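Local coordinates for protein phenylalanine hydroxylase (Colwellia psychrerythraea, PDB 2V27) that probably hydroxylates L-phenylalanine to L-tyrosine with molecular oxygen and tetrahydrobiopterin, using a non-haem iron centre, at residues B[161-166]-B[213-218]. Numbering follows the deposited sequence.
Sequences LYWFTI and TPYRID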
loop_
_atom_site.group_PDB
_atom_site.type_symbol
_atom_site.label_atom_id
_atom_site.label_comp_id
_atom_site.label_asym_id
_atom_site.label_seq_id
_atom_site.Cartn_x
_atom_site.Cartn_y
_atom_site.Cartn_z
ATOM N N LEU B 161 -5.597 -18.624 2.136
ATOM C CA LEU B 161 -4.664 -19.685 2.474
ATOM C C LEU B 161 -3.495 -19.748 1.456
ATOM O O LEU B 161 -2.314 -19.807 1.837
ATOM C CB LEU B 161 -5.361 -21.056 2.556
ATOM C CG LEU B 161 -4.441 -22.267 2.821
ATOM C CD1 LEU B 161 -3.550 -22.167 4.116
ATOM C CD2 LEU B 161 -5.298 -23.578 2.848
ATOM N N TYR B 162 -3.805 -19.676 0.170
ATOM C CA TYR B 162 -2.828 -19.755 -0.906
ATOM C C TYR B 162 -1.885 -18.550 -0.777
ATOM O O TYR B 162 -0.645 -18.694 -0.869
ATOM C CB TYR B 162 -3.592 -19.683 -2.231
ATOM C CG TYR B 162 -2.789 -20.027 -3.488
ATOM C CD1 TYR B 162 -2.721 -21.359 -3.930
ATOM C CD2 TYR B 162 -2.115 -19.051 -4.207
ATOM C CE1 TYR B 162 -2.008 -21.721 -5.071
ATOM C CE2 TYR B 162 -1.394 -19.408 -5.396
ATOM C CZ TYR B 162 -1.382 -20.762 -5.795
ATOM O OH TYR B 162 -0.700 -21.247 -6.914
ATOM N N TRP B 163 -2.457 -17.380 -0.490
ATOM C CA TRP B 163 -1.686 -16.148 -0.408
ATOM C C TRP B 163 -0.598 -16.285 0.660
ATOM O O TRP B 163 0.555 -15.948 0.424
ATOM C CB TRP B 163 -2.632 -14.987 -0.057
ATOM C CG TRP B 163 -1.936 -13.657 0.042
ATOM C CD1 TRP B 163 -1.595 -12.957 1.206
ATOM C CD2 TRP B 163 -1.562 -12.817 -1.055
ATOM N NE1 TRP B 163 -1.005 -11.743 0.864
ATOM C CE2 TRP B 163 -0.990 -11.618 -0.512
ATOM C CE3 TRP B 163 -1.632 -12.963 -2.448
ATOM C CZ2 TRP B 163 -0.480 -10.578 -1.343
ATOM C CZ3 TRP B 163 -1.151 -11.929 -3.266
ATOM C CH2 TRP B 163 -0.581 -10.749 -2.710
ATOM N N PHE B 164 -0.997 -16.770 1.826
ATOM C CA PHE B 164 -0.077 -16.854 2.925
ATOM C C PHE B 164 0.877 -18.040 2.914
ATOM O O PHE B 164 1.723 -18.150 3.816
ATOM C CB PHE B 164 -0.862 -16.782 4.216
ATOM C CG PHE B 164 -1.354 -15.379 4.506
ATOM C CD1 PHE B 164 -2.733 -15.066 4.485
ATOM C CD2 PHE B 164 -0.402 -14.359 4.762
ATOM C CE1 PHE B 164 -3.187 -13.742 4.783
ATOM C CE2 PHE B 164 -0.803 -13.055 5.048
ATOM C CZ PHE B 164 -2.204 -12.739 5.075
ATOM N N THR B 165 0.756 -18.936 1.912
ATOM C CA THR B 165 1.630 -20.128 1.796
ATOM C C THR B 165 2.353 -20.039 0.448
ATOM O O THR B 165 3.470 -19.547 0.376
ATOM C CB THR B 165 0.811 -21.474 1.941
ATOM O OG1 THR B 165 -0.337 -21.470 1.066
ATOM C CG2 THR B 165 0.337 -21.593 3.394
ATOM N N ILE B 166 1.700 -20.473 -0.622
ATOM C CA ILE B 166 2.339 -20.484 -1.936
ATOM C C ILE B 166 2.858 -19.122 -2.393
ATOM O O ILE B 166 3.917 -19.081 -3.066
ATOM C CB ILE B 166 1.341 -21.121 -2.948
ATOM C CG1 ILE B 166 1.225 -22.644 -2.593
ATOM C CG2 ILE B 166 1.794 -20.910 -4.444
ATOM C CD1 ILE B 166 0.163 -23.368 -3.309
ATOM N N THR B 213 -7.252 -13.932 8.423
ATOM C CA THR B 213 -6.435 -12.707 8.254
ATOM C C THR B 213 -6.830 -11.913 6.981
ATOM O O THR B 213 -6.605 -12.395 5.869
ATOM C CB THR B 213 -4.931 -13.098 8.180
ATOM O OG1 THR B 213 -4.528 -13.773 9.388
ATOM C CG2 THR B 213 -4.072 -11.810 8.036
ATOM N N PRO B 214 -7.360 -10.698 7.124
ATOM C CA PRO B 214 -7.660 -9.881 5.908
ATOM C C PRO B 214 -6.343 -9.521 5.254
ATOM O O PRO B 214 -5.291 -9.364 5.941
ATOM C CB PRO B 214 -8.242 -8.567 6.463
ATOM C CG PRO B 214 -8.122 -8.645 7.900
ATOM C CD PRO B 214 -7.703 -10.020 8.391
ATOM N N TYR B 215 -6.344 -9.409 3.939
ATOM C CA TYR B 215 -5.092 -8.984 3.272
ATOM C C TYR B 215 -5.468 -8.227 1.998
ATOM O O TYR B 215 -6.612 -8.273 1.505
ATOM C CB TYR B 215 -4.226 -10.205 2.880
ATOM C CG TYR B 215 -4.807 -11.069 1.816
ATOM C CD1 TYR B 215 -4.326 -11.028 0.502
ATOM C CD2 TYR B 215 -5.841 -11.969 2.134
ATOM C CE1 TYR B 215 -4.888 -11.852 -0.493
ATOM C CE2 TYR B 215 -6.406 -12.787 1.164
ATOM C CZ TYR B 215 -5.931 -12.725 -0.127
ATOM O OH TYR B 215 -6.466 -13.501 -1.141
ATOM N N ARG B 216 -4.484 -7.489 1.491
ATOM C CA ARG B 216 -4.644 -6.680 0.273
ATOM C C ARG B 216 -3.456 -6.923 -0.609
ATOM O O ARG B 216 -2.333 -6.948 -0.120
ATOM C CB ARG B 216 -4.767 -5.196 0.604
ATOM C CG ARG B 216 -5.949 -4.852 1.506
ATOM C CD ARG B 216 -7.300 -5.025 0.760
ATOM N NE ARG B 216 -8.417 -4.652 1.657
ATOM C CZ ARG B 216 -9.061 -5.490 2.483
ATOM N NH1 ARG B 216 -8.749 -6.802 2.537
ATOM N NH2 ARG B 216 -10.035 -5.003 3.282
ATOM N N ILE B 217 -3.687 -7.084 -1.904
ATOM C CA ILE B 217 -2.584 -7.508 -2.783
ATOM C C ILE B 217 -1.597 -6.427 -3.180
ATOM O O ILE B 217 -0.469 -6.748 -3.510
ATOM C CB ILE B 217 -3.039 -8.245 -4.072
ATOM C CG1 ILE B 217 -3.846 -7.305 -4.957
ATOM C CG2 ILE B 217 -3.872 -9.464 -3.658
ATOM C CD1 ILE B 217 -4.061 -7.839 -6.402
ATOM N N ASP B 218 -2.039 -5.169 -3.081
ATOM C CA ASP B 218 -1.330 -3.990 -3.600
ATOM C C ASP B 218 -0.576 -3.180 -2.534
ATOM O O ASP B 218 -0.210 -2.020 -2.762
ATOM C CB ASP B 218 -2.345 -3.089 -4.347
ATOM C CG ASP B 218 -2.996 -3.788 -5.533
ATOM O OD1 ASP B 218 -2.309 -4.617 -6.167
ATOM O OD2 ASP B 218 -4.196 -3.527 -5.842
#
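Trp-163 and Tyr-215 stack face to face: the indole five-membered ring and the phenol ring have centroids 4.1 Å apart and planes inclined by 25°. The overlap is offset, with Tyr-215 CD1 only 3.4 Å from Trp-163 NE1. Further along the same indole face, Ile-217 CG2 makes a CH-pi contact 4.0 Å from the centroid of the Trp-163 six-membered ring. CB of Trp-163 points toward the loop, and CG anti to the backbone N (chi1 -180°) carries the indole on to it. Beside it, Phe-164 CZ meets Thr-213 CG2 at 3.6 Å. The Phe-164 and Tyr-215 rings lie obliquely, centroids 5.8 Å apart and planes at 70°, and Trp-163 CD1 sits over the Phe-164 face, making an aromatic cluster. Polar atoms are bonded outside the segments: Trp-163 NE1 to Gln-221 OE1, Thr-213 OG1 to Tyr-225, and Tyr-215 OH to His-275, in a histidine run that is apparently a purification tag. An alanine at Trp-163 would probably leave Tyr-215 and Ile-217 without their aromatic partner, and Gln-221 without its N-H donor. Trp-163 is second-shell to the iron, approaching the ligand Glu-167 side chain to side chain at about 4 Å; the grip on the loop is apolar, mainly dispersive, and depends on shape fit.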